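Local structure of ywnA (Bacillus subtilis subsp. subtilis, 1XD7) at residues R42-S45 / L46-A50; L64-P68 / A69-L73; S113-R116 / A117-E121; E22-S26 / E27-D31. The protein probably binds DNA through a winged helix-turn-helix domain and acts as a transcriptional regulator of the Rrf2 family. All coordinates share one frame; numbering follows the deposited sequence.

Interaction 1. Residues R42-S45 / L46-A50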
loop_
_atom_site.group_PDB
_atom_site.type_symbol
_atom_site.label_atom_id
_atom_site.label_comp_id
_atom_site.label_asym_id
_atom_site.label_seq_id
_atom_site.Cartn_x
_atom_site.Cartn_y
_atom_site.Cartn_z
ATOM N N ARG A 42 1.114 -18.533 13.498
ATOM C CA ARG A 42 0.160 -17.422 13.588
ATOM C C ARG A 42 -0.570 -17.281 12.250
ATOM O O ARG A 42 -1.801 -17.332 12.179
ATOM C CB ARG A 42 0.902 -16.123 13.933
ATOM C CG ARG A 42 0.049 -14.842 13.903
ATOM C CD ARG A 42 -1.170 -14.922 14.812
ATOM N NE ARG A 42 -1.941 -13.679 14.819
ATOM C CZ ARG A 42 -3.099 -13.529 15.452
ATOM N NH1 ARG A 42 -3.623 -14.539 16.131
ATOM N NH2 ARG A 42 -3.741 -12.370 15.398
ATOM N N MET A 43 0.205 -17.103 11.191
ATOM C CA MET A 43 -0.356 -17.000 9.862
ATOM C C MET A 43 -1.297 -18.176 9.627
ATOM O O MET A 43 -2.392 -18.010 9.085
ATOM C CB MET A 43 0.757 -17.029 8.830
ATOM C CG MET A 43 1.656 -15.850 8.932
ATOM S SD MET A 43 0.707 -14.364 8.636
ATOM C CE MET A 43 1.906 -13.446 7.934
ATOM N N ILE A 44 -0.892 -19.361 10.065
ATOM C CA ILE A 44 -1.728 -20.533 9.866
ATOM C C ILE A 44 -3.012 -20.582 10.692
ATOM O O ILE A 44 -3.985 -21.218 10.278
ATOM C CB ILE A 44 -0.916 -21.825 10.071
ATOM C CG1 ILE A 44 0.130 -21.945 8.962
ATOM C CG2 ILE A 44 -1.831 -23.041 10.022
ATOM C CD1 ILE A 44 1.088 -23.120 9.128
ATOM N N SER A 45 -3.037 -19.928 11.850
ATOM C CA SER A 45 -4.265 -19.918 12.656
ATOM C C SER A 45 -5.233 -18.962 11.969
ATOM O O SER A 45 -6.435 -19.208 11.902
ATOM C CB SER A 45 -3.990 -19.414 14.066
ATOM O OG SER A 45 -2.597 -19.373 14.310
ATOM N N LEU A 46 -4.691 -17.869 11.453
ATOM C CA LEU A 46 -5.502 -16.886 10.764
ATOM C C LEU A 46 -6.121 -17.525 9.528
ATOM O O LEU A 46 -7.341 -17.492 9.340
ATOM C CB LEU A 46 -4.638 -15.694 10.378
ATOM C CG LEU A 46 -4.051 -14.987 11.602
ATOM C CD1 LEU A 46 -3.044 -13.942 11.165
ATOM C CD2 LEU A 46 -5.176 -14.364 12.417
ATOM N N LEU A 47 -5.278 -18.123 8.693
ATOM C CA LEU A 47 -5.759 -18.767 7.480
ATOM C C LEU A 47 -6.847 -19.784 7.791
ATOM O O LEU A 47 -7.817 -19.913 7.048
ATOM C CB LEU A 47 -4.595 -19.429 6.753
ATOM C CG LEU A 47 -3.673 -18.368 6.162
ATOM C CD1 LEU A 47 -2.322 -18.955 5.815
ATOM C CD2 LEU A 47 -4.341 -17.767 4.934
ATOM N N LYS A 48 -6.700 -20.508 8.890
ATOM C CA LYS A 48 -7.726 -21.468 9.245
ATOM C C LYS A 48 -8.945 -20.721 9.759
ATOM O O LYS A 48 -10.078 -21.064 9.430
ATOM C CB LYS A 48 -7.213 -22.426 10.303
ATOM C CG LYS A 48 -6.193 -23.413 9.752
ATOM C CD LYS A 48 -5.865 -24.495 10.755
ATOM C CE LYS A 48 -5.237 -23.913 12.003
ATOM N NZ LYS A 48 -4.796 -24.998 12.928
ATOM N N LYS A 49 -8.698 -19.695 10.569
ATOM C CA LYS A 49 -9.761 -18.879 11.133
ATOM C C LYS A 49 -10.600 -18.366 9.968
ATOM O O LYS A 49 -11.820 -18.271 10.057
ATOM C CB LYS A 49 -9.153 -17.710 11.900
ATOM C CG LYS A 49 -9.931 -17.266 13.121
ATOM C CD LYS A 49 -9.193 -16.112 13.800
ATOM C CE LYS A 49 -9.845 -15.687 15.109
ATOM N NZ LYS A 49 -9.725 -16.741 16.154
ATOM N N ALA A 50 -9.932 -18.048 8.867
ATOM C CA ALA A 50 -10.618 -17.571 7.673
ATOM C C ALA A 50 -11.061 -18.786 6.858
ATOM O O ALA A 50 -11.397 -18.675 5.682
ATOM C CB ALA A 50 -9.684 -16.704 6.855
#
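Leu-46 lays one methyl over the flat end of Arg-42, one helical turn back. CD2 sits 3.7 Å above the guanidinium plane and over its centre, and the closest carbon pair, Leu-46 CD2 to Arg-42 CZ, measures 3.8 Å. The other methyl, CD1, lies 3.8 Å from Arg-42 NE, so both branches of the leucine follow the arginine's outer part. Arg-42 comes to this place because its CG stands anti to the backbone N (chi1 173°) and the chain then bends at chi2, which turns it along the helix toward Leu-46. A similar i to i+4 pair forms at Ile-44, whose CG2 is 4.0 Å from Lys-48 CE; the two side chains meet at a slant. Underneath run the helix bonds, from the nearly straight Leu-46 N to Arg-42 O (3.0 Å, 167°) to Lys-49 N to Ser-45 O at 2.7 Å. Ser-45 OG is engaged by Arg-41 O, one turn earlier. Met-43 and Leu-47 face inward, Met-43 against helix 7-19 and Leu-47 against Leu-53. Apolar residues on the inner face and basic ones on the outer suit helix 37-49, the second helix of the predicted helix-turn-helix, which in this motif is the recognition helix.

Interaction 2. Residues L64-P68 / A69-L73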
loop_
_atom_site.group_PDB
_atom_site.type_symbol
_atom_site.label_atom_id
_atom_site.label_comp_id
_atom_site.label_asym_id
_atom_site.label_seq_id
_atom_site.Cartn_x
_atom_site.Cartn_y
_atom_site.Cartn_z
ATOM N N LEU A 64 -5.398 -27.152 2.407
ATOM C CA LEU A 64 -6.366 -26.271 1.775
ATOM C C LEU A 64 -7.777 -26.779 1.934
ATOM O O LEU A 64 -8.043 -27.957 1.724
ATOM C CB LEU A 64 -6.065 -26.124 0.285
ATOM C CG LEU A 64 -4.644 -25.698 -0.073
ATOM C CD1 LEU A 64 -4.577 -25.274 -1.541
ATOM C CD2 LEU A 64 -4.222 -24.560 0.837
ATOM N N LYS A 65 -8.680 -25.884 2.309
ATOM C CA LYS A 65 -10.068 -26.271 2.462
ATOM C C LYS A 65 -10.626 -26.362 1.060
ATOM O O LYS A 65 -11.537 -27.139 0.797
ATOM C CB LYS A 65 -10.848 -25.231 3.257
ATOM C CG LYS A 65 -12.246 -25.690 3.652
ATOM C CD LYS A 65 -12.925 -24.674 4.569
ATOM C CE LYS A 65 -14.152 -25.259 5.254
ATOM N NZ LYS A 65 -13.789 -26.355 6.200
ATOM N N LYS A 66 -10.066 -25.568 0.156
ATOM C CA LYS A 66 -10.516 -25.587 -1.226
ATOM C C LYS A 66 -9.373 -25.627 -2.214
ATOM O O LYS A 66 -8.202 -25.539 -1.854
ATOM C CB LYS A 66 -11.396 -24.372 -1.541
ATOM C CG LYS A 66 -10.799 -23.028 -1.144
ATOM C CD LYS A 66 -11.443 -21.835 -1.878
ATOM C CE LYS A 66 -12.949 -21.950 -2.007
ATOM N NZ LYS A 66 -13.594 -22.357 -0.731
ATOM N N ASP A 67 -9.738 -25.750 -3.476
ATOM C CA ASP A 67 -8.784 -25.801 -4.550
ATOM C C ASP A 67 -8.132 -24.446 -4.821
ATOM O O ASP A 67 -8.801 -23.414 -4.855
ATOM C CB ASP A 67 -9.486 -26.290 -5.801
ATOM C CG ASP A 67 -8.544 -26.474 -6.946
ATOM O OD1 ASP A 67 -7.980 -25.467 -7.424
ATOM O OD2 ASP A 67 -8.358 -27.637 -7.362
ATOM N N PRO A 68 -6.811 -24.444 -5.050
ATOM C CA PRO A 68 -5.954 -23.290 -5.335
ATOM C C PRO A 68 -6.503 -22.340 -6.395
ATOM O O PRO A 68 -6.124 -21.161 -6.460
ATOM C CB PRO A 68 -4.660 -23.940 -5.808
ATOM C CG PRO A 68 -4.617 -25.196 -5.025
ATOM C CD PRO A 68 -6.028 -25.694 -5.071
ATOM N N ALA A 69 -7.365 -22.867 -7.249
ATOM C CA ALA A 69 -7.936 -22.067 -8.317
ATOM C C ALA A 69 -9.117 -21.292 -7.771
ATOM O O ALA A 69 -9.609 -20.376 -8.405
ATOM C CB ALA A 69 -8.379 -22.968 -9.469
ATOM N N ASP A 70 -9.557 -21.673 -6.584
ATOM C CA ASP A 70 -10.680 -21.017 -5.944
ATOM C C ASP A 70 -10.216 -20.191 -4.757
ATOM O O ASP A 70 -11.006 -19.902 -3.856
ATOM C CB ASP A 70 -11.681 -22.058 -5.458
ATOM C CG ASP A 70 -12.144 -22.971 -6.565
ATOM O OD1 ASP A 70 -12.667 -24.059 -6.239
ATOM O OD2 ASP A 70 -11.984 -22.598 -7.754
ATOM N N ILE A 71 -8.943 -19.815 -4.741
ATOM C CA ILE A 71 -8.423 -19.032 -3.632
ATOM C C ILE A 71 -7.800 -17.776 -4.157
ATOM O O ILE A 71 -6.697 -17.799 -4.692
ATOM C CB ILE A 71 -7.356 -19.794 -2.850
ATOM C CG1 ILE A 71 -7.862 -21.201 -2.509
ATOM C CG2 ILE A 71 -7.029 -19.039 -1.576
ATOM C CD1 ILE A 71 -6.872 -22.049 -1.741
ATOM N N SER A 72 -8.507 -16.665 -3.999
ATOM C CA SER A 72 -8.009 -15.395 -4.497
ATOM C C SER A 72 -6.987 -14.805 -3.550
ATOM O O SER A 72 -7.043 -15.043 -2.349
ATOM C CB SER A 72 -9.170 -14.414 -4.653
ATOM O OG SER A 72 -9.783 -14.190 -3.395
ATOM N N LEU A 73 -6.053 -14.034 -4.082
ATOM C CA LEU A 73 -5.067 -13.417 -3.224
ATOM C C LEU A 73 -5.791 -12.444 -2.286
ATOM O O LEU A 73 -5.488 -12.364 -1.100
ATOM C CB LEU A 73 -4.011 -12.707 -4.067
ATOM C CG LEU A 73 -3.215 -13.657 -4.981
ATOM C CD1 LEU A 73 -1.872 -13.043 -5.335
ATOM C CD2 LEU A 73 -2.972 -14.980 -4.275
#
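The backbone N of Asp-70 donates to Asp-67 O across 2.6 Å, the shortest sound polar bond here, with an N-H...O angle of 155°. A second bond starts from the same aspartate: Ala-69 N reaches Asp-67 OD1 at 2.7 Å and uses the carboxylate's anti lone pair, the one facing away from the other oxygen. The torsion that allows this is chi1 -176°, which places CG opposite the backbone N and swings the carboxylate forward beside the next peptides. Asp-67 therefore holds two successive amides, one with its side chain and one with its carbonyl. The side-chain bond to Ala-69 N makes an Asx turn; the bond from Asp-70 N to Asp-67 O closes a type I beta turn over 67-70, with Pro-68 and Ala-69 as its inner residues, turning the chain in the loop between wing strand 63-64 and helix 73-80 of the winged-helix fold. Beyond the turn the contact becomes apolar. Ile-71 is buried and runs CG1 to within 3.7 Å of Lys-66 CG, while its CD1 comes 4.0 Å from Leu-64 CD1. Leu-127 of helix 127-130 packs on Leu-64, Pro-68 and Ile-71 together, and Leu-64 also rests on Leu-15 and Ile-18 of helix 7-19. Toward the outside the charges stay apart: Lys-66 NZ is 5.8 Å from Asp-70 OD1, too far for a salt bridge. At the far end Ser-72 is the N-cap of helix 73-80, its OG accepting from Glu-75 N.

Interaction 3. Residues S113-R116 / A117-E121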
loop_
_atom_site.group_PDB
_atom_site.type_symbol
_atom_site.label_atom_id
_atom_site.label_comp_id
_atom_site.label_asym_id
_atom_site.label_seq_id
_atom_site.Cartn_x
_atom_site.Cartn_y
_atom_site.Cartn_z
ATOM N N SER A 113 -10.677 4.750 -3.373
ATOM C CA SER A 113 -10.736 4.415 -4.782
ATOM C C SER A 113 -9.494 3.579 -5.094
ATOM O O SER A 113 -9.575 2.514 -5.712
ATOM C CB SER A 113 -10.742 5.694 -5.618
ATOM O OG SER A 113 -10.629 5.403 -6.999
ATOM N N VAL A 114 -8.343 4.073 -4.654
ATOM C CA VAL A 114 -7.080 3.381 -4.865
ATOM C C VAL A 114 -7.115 2.054 -4.142
ATOM O O VAL A 114 -6.628 1.036 -4.635
ATOM C CB VAL A 114 -5.906 4.201 -4.315
ATOM C CG1 VAL A 114 -4.681 3.309 -4.149
ATOM C CG2 VAL A 114 -5.614 5.361 -5.251
ATOM N N GLN A 115 -7.693 2.088 -2.955
ATOM C CA GLN A 115 -7.815 0.908 -2.134
ATOM C C GLN A 115 -8.593 -0.155 -2.897
ATOM O O GLN A 115 -8.147 -1.293 -3.022
ATOM C CB GLN A 115 -8.553 1.268 -0.852
ATOM C CG GLN A 115 -8.880 0.105 0.066
ATOM C CD GLN A 115 -7.654 -0.487 0.718
ATOM O OE1 GLN A 115 -6.703 0.228 1.050
ATOM N NE2 GLN A 115 -7.673 -1.799 0.924
ATOM N N ARG A 116 -9.765 0.221 -3.398
ATOM C CA ARG A 116 -10.601 -0.719 -4.131
ATOM C C ARG A 116 -9.793 -1.264 -5.302
ATOM O O ARG A 116 -9.839 -2.454 -5.592
ATOM C CB ARG A 116 -11.881 -0.032 -4.634
ATOM C CG ARG A 116 -12.890 0.373 -3.547
ATOM C CD ARG A 116 -13.552 -0.830 -2.896
ATOM N NE ARG A 116 -12.781 -1.333 -1.763
ATOM C CZ ARG A 116 -12.763 -0.765 -0.557
ATOM N NH1 ARG A 116 -13.481 0.327 -0.319
ATOM N NH2 ARG A 116 -12.018 -1.281 0.410
ATOM N N ALA A 117 -9.045 -0.391 -5.963
ATOM C CA ALA A 117 -8.222 -0.818 -7.078
ATOM C C ALA A 117 -7.274 -1.913 -6.576
ATOM O O ALA A 117 -7.327 -3.043 -7.048
ATOM C CB ALA A 117 -7.447 0.347 -7.624
ATOM N N MET A 118 -6.417 -1.576 -5.617
ATOM C CA MET A 118 -5.498 -2.548 -5.036
ATOM C C MET A 118 -6.311 -3.840 -4.859
ATOM O O MET A 118 -6.011 -4.870 -5.470
ATOM C CB MET A 118 -4.991 -2.035 -3.667
ATOM C CG MET A 118 -3.738 -2.728 -3.071
ATOM S SD MET A 118 -3.970 -3.511 -1.418
ATOM C CE MET A 118 -3.913 -2.047 -0.328
ATOM N N GLU A 119 -7.371 -3.758 -4.062
ATOM C CA GLU A 119 -8.218 -4.911 -3.778
ATOM C C GLU A 119 -8.795 -5.620 -4.988
ATOM O O GLU A 119 -9.092 -6.815 -4.931
ATOM C CB GLU A 119 -9.378 -4.518 -2.877
ATOM C CG GLU A 119 -9.005 -4.165 -1.460
ATOM C CD GLU A 119 -10.233 -4.028 -0.579
ATOM O OE1 GLU A 119 -11.133 -3.242 -0.941
ATOM O OE2 GLU A 119 -10.308 -4.705 0.470
ATOM N N ASN A 120 -8.983 -4.898 -6.081
ATOM C CA ASN A 120 -9.556 -5.535 -7.253
ATOM C C ASN A 120 -8.577 -6.434 -8.013
ATOM O O ASN A 120 -8.983 -7.437 -8.598
ATOM C CB ASN A 120 -10.201 -4.483 -8.148
ATOM C CG ASN A 120 -11.589 -4.096 -7.660
ATOM O OD1 ASN A 120 -12.163 -3.103 -8.101
ATOM N ND2 ASN A 120 -12.137 -4.891 -6.745
ATOM N N GLU A 121 -7.295 -6.096 -7.995
ATOM C CA GLU A 121 -6.309 -6.952 -8.636
ATOM C C GLU A 121 -6.205 -8.227 -7.804
ATOM O O GLU A 121 -6.387 -9.331 -8.313
ATOM C CB GLU A 121 -4.946 -6.272 -8.685
ATOM C CG GLU A 121 -4.730 -5.497 -9.951
ATOM C CD GLU A 121 -4.961 -6.359 -11.171
ATOM O OE1 GLU A 121 -4.185 -7.317 -11.363
ATOM O OE2 GLU A 121 -5.918 -6.091 -11.929
#
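Arg-116 and Glu-119, three residues apart on the long helix 98-122, lie side by side and form an i to i+3 salt bridge on its solvent-facing side. Another face of the helix takes part in the contact with the second subunit: Val-114 packs against Glu-121 of that subunit and Met-118 against its Val-114, while Ser-113 OG bonds to Glu-121 OE1 of the same partner chain. Helix 73-80 of the same chain adds Tyr-77 against Met-118 and Leu-74 against Glu-119, so Met-118 is the side chain packed from both directions. Close by, the Ala-117 methyl lies 3.2 Å from Val-114 O. Gln-115 spans the two sides. Its CG is anti to the backbone N (chi1 174°) and a bend at chi2 turns the amide over the next turn, where OE1 lies 3.9 Å from Met-118 CE and NE2 lies 3.6 Å from Glu-119 CG. The amide and carboxylate planes are 68° apart, so the two groups do not stack. Toward solvent the side chains are less enclosed: Arg-116 and Asn-120 are exposed. Between their backbones, the bond from Asn-120 N to Arg-116 O is weak, its N-H...O angle only 127°. The salt bridge is nevertheless close, because bends at chi2 and chi3 bring the guanidinium edge alongside the glutamate. Both donors share a single acceptor that lies within the guanidinium plane, with Glu-119 OE1 2.7 Å from Arg-116 NE and 2.5 Å from Arg-116 NH2.

Interaction 4. Residues E22-S26 / E27-D31. With SO4 (sulfate ion), chain B.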
loop_
_atom_site.group_PDB
_atom_site.type_symbol
_atom_site.label_atom_id
_atom_site.label_comp_id
_atom_site.label_asym_id
_atom_site.label_seq_id
_atom_site.Cartn_x
_atom_site.Cartn_y
_atom_site.Cartn_z
ATOM N N GLU A 22 1.658 -32.565 1.924
ATOM C CA GLU A 22 2.599 -33.600 2.318
ATOM C C GLU A 22 2.709 -33.712 3.824
ATOM O O GLU A 22 3.765 -34.078 4.346
ATOM C CB GLU A 22 3.978 -33.307 1.741
ATOM C CG GLU A 22 4.072 -33.577 0.269
ATOM C CD GLU A 22 3.523 -34.947 -0.081
ATOM O OE1 GLU A 22 3.943 -35.943 0.551
ATOM O OE2 GLU A 22 2.666 -35.025 -0.988
ATOM N N LYS A 23 1.624 -33.396 4.524
ATOM C CA LYS A 23 1.632 -33.481 5.977
ATOM C C LYS A 23 2.874 -32.750 6.450
ATOM O O LYS A 23 3.660 -33.274 7.246
ATOM C CB LYS A 23 1.716 -34.938 6.425
ATOM C CG LYS A 23 0.760 -35.884 5.708
ATOM C CD LYS A 23 -0.678 -35.723 6.166
ATOM C CE LYS A 23 -1.619 -36.587 5.329
ATOM N NZ LYS A 23 -1.565 -36.210 3.882
ATOM N N THR A 24 3.063 -31.546 5.935
ATOM C CA THR A 24 4.211 -30.750 6.302
ATOM C C THR A 24 3.921 -29.967 7.577
ATOM O O THR A 24 2.979 -29.176 7.639
ATOM C CB THR A 24 4.567 -29.785 5.189
ATOM O OG1 THR A 24 4.441 -30.448 3.923
ATOM C CG2 THR A 24 5.985 -29.306 5.356
ATOM N N SER A 25 4.742 -30.206 8.594
ATOM C CA SER A 25 4.606 -29.549 9.887
ATOM C C SER A 25 4.849 -28.064 9.719
ATOM O O SER A 25 5.352 -27.612 8.690
ATOM C CB SER A 25 5.623 -30.111 10.880
ATOM O OG SER A 25 6.935 -29.736 10.500
ATOM N N SER A 26 4.515 -27.304 10.747
ATOM C CA SER A 26 4.695 -25.871 10.680
ATOM C C SER A 26 6.164 -25.540 10.734
ATOM O O SER A 26 6.629 -24.624 10.060
ATOM C CB SER A 26 3.964 -25.206 11.841
ATOM O OG SER A 26 2.666 -25.750 11.960
ATOM N N GLU A 27 6.898 -26.294 11.542
ATOM C CA GLU A 27 8.331 -26.068 11.684
ATOM C C GLU A 27 9.005 -26.143 10.323
ATOM O O GLU A 27 9.664 -25.196 9.886
ATOM C CB GLU A 27 8.943 -27.110 12.628
ATOM C CG GLU A 27 7.949 -28.141 13.183
ATOM C CD GLU A 27 8.252 -29.585 12.742
ATOM O OE1 GLU A 27 7.558 -30.525 13.216
ATOM O OE2 GLU A 27 9.181 -29.772 11.920
ATOM N N ILE A 28 8.821 -27.274 9.649
ATOM C CA ILE A 28 9.416 -27.496 8.337
ATOM C C ILE A 28 9.083 -26.354 7.406
ATOM O O ILE A 28 9.935 -25.882 6.652
ATOM C CB ILE A 28 8.912 -28.808 7.718
ATOM C CG1 ILE A 28 9.197 -29.958 8.684
ATOM C CG2 ILE A 28 9.613 -29.068 6.390
ATOM C CD1 ILE A 28 8.620 -31.276 8.260
ATOM N N ILE A 29 7.838 -25.894 7.481
ATOM C CA ILE A 29 7.398 -24.802 6.632
ATOM C C ILE A 29 8.193 -23.552 6.920
ATOM O O ILE A 29 8.685 -22.889 6.009
ATOM C CB ILE A 29 5.909 -24.560 6.829
ATOM C CG1 ILE A 29 5.163 -25.843 6.447
ATOM C CG2 ILE A 29 5.451 -23.371 5.997
ATOM C CD1 ILE A 29 3.672 -25.779 6.553
ATOM N N ALA A 30 8.343 -23.231 8.194
ATOM C CA ALA A 30 9.124 -22.060 8.552
ATOM C C ALA A 30 10.544 -22.258 8.012
ATOM O O ALA A 30 11.139 -21.342 7.446
ATOM C CB ALA A 30 9.138 -21.884 10.071
ATOM N N ASP A 31 11.084 -23.460 8.180
ATOM C CA ASP A 31 12.425 -23.752 7.671
ATOM C C ASP A 31 12.427 -23.507 6.181
ATOM O O ASP A 31 13.170 -22.675 5.672
ATOM C CB ASP A 31 12.799 -25.211 7.895
ATOM C CG ASP A 31 12.745 -25.603 9.339
ATOM O OD1 ASP A 31 13.506 -25.018 10.141
ATOM O OD2 ASP A 31 11.941 -26.499 9.678
HETATM S S SO4 B . 1.895 -28.533 13.174
HETATM O O1 SO4 B . 2.755 -28.547 14.363
HETATM O O2 SO4 B . 2.735 -28.654 11.969
HETATM O O3 SO4 B . 0.930 -29.645 13.258
HETATM O O4 SO4 B . 1.145 -27.269 13.109
#
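Ile-29 leans back over the residues that begin its helix, and its carbons show how the turn is packed. CB lies 3.3 Å from Ser-26 O. The next atom, CG1, meets the Thr-24 methyl CG2 at 3.7 Å, and the tip CD1 comes 3.6 Å from Thr-24 O; Ser-25 O also lies beside this branch, but its place is uncertain. CG1 stands beside the backbone N (chi1 -60°), which directs this branch back toward the loop instead of along the helix. The same Thr-24 CG2 also touches Ile-28 CG2 at 3.8 Å, the two side chains crossing at about a right angle, so one methyl serves both isoleucines. Ser-25 is the N-cap: its OG accepts from Ile-28 N, although that oxygen too is uncertainly placed. In the first turn, Ala-30 N bonds to Ser-26 O at 2.9 Å and 163°. Ser-26 N also grips the sulfate ion, donating to O2 at 2.5 Å; the 2.4 Å from Ser-26 OG to sulfate O4 is too short to trust in detail. Arg-41 NH2 and Gly-61 N bind the same anion, at a helix start whose dipole would favour negative charge; the ion, probably from the crystallisation liquor, may mark a place for a DNA phosphate. As the first helix of the predicted helix-turn-helix, helix 26-33 sets Ile-29 and Ala-30 against Val-40 and Ser-26 against Arg-41, all on helix 37-49, while the loop's Ser-25 touches Pro-60 between strands 53-54 and 63-64.

How the interactions relate
Interactions 1 and 4 lie on the two successive helices of the predicted helix-turn-helix and touch through Ile-44 CD1 and Ser-26 OG, 4.2 Å apart; both are partly buried. Interaction 4 adds a helix cap and a bound anion, whereas interaction 1 combines apolar packing with basic side chains. Interactions 2 and 3 are surface contacts of different kinds: a turn built on an aspartate, its apolar side packed on helix 127-130, and a salt bridge on the long helix whose other face meets the second subunit. Interaction 3 stands about 33 Å from interaction 4, centre to centre, on the other side of the chain's centre, which sets subunit pairing apart from the probable DNA-binding end.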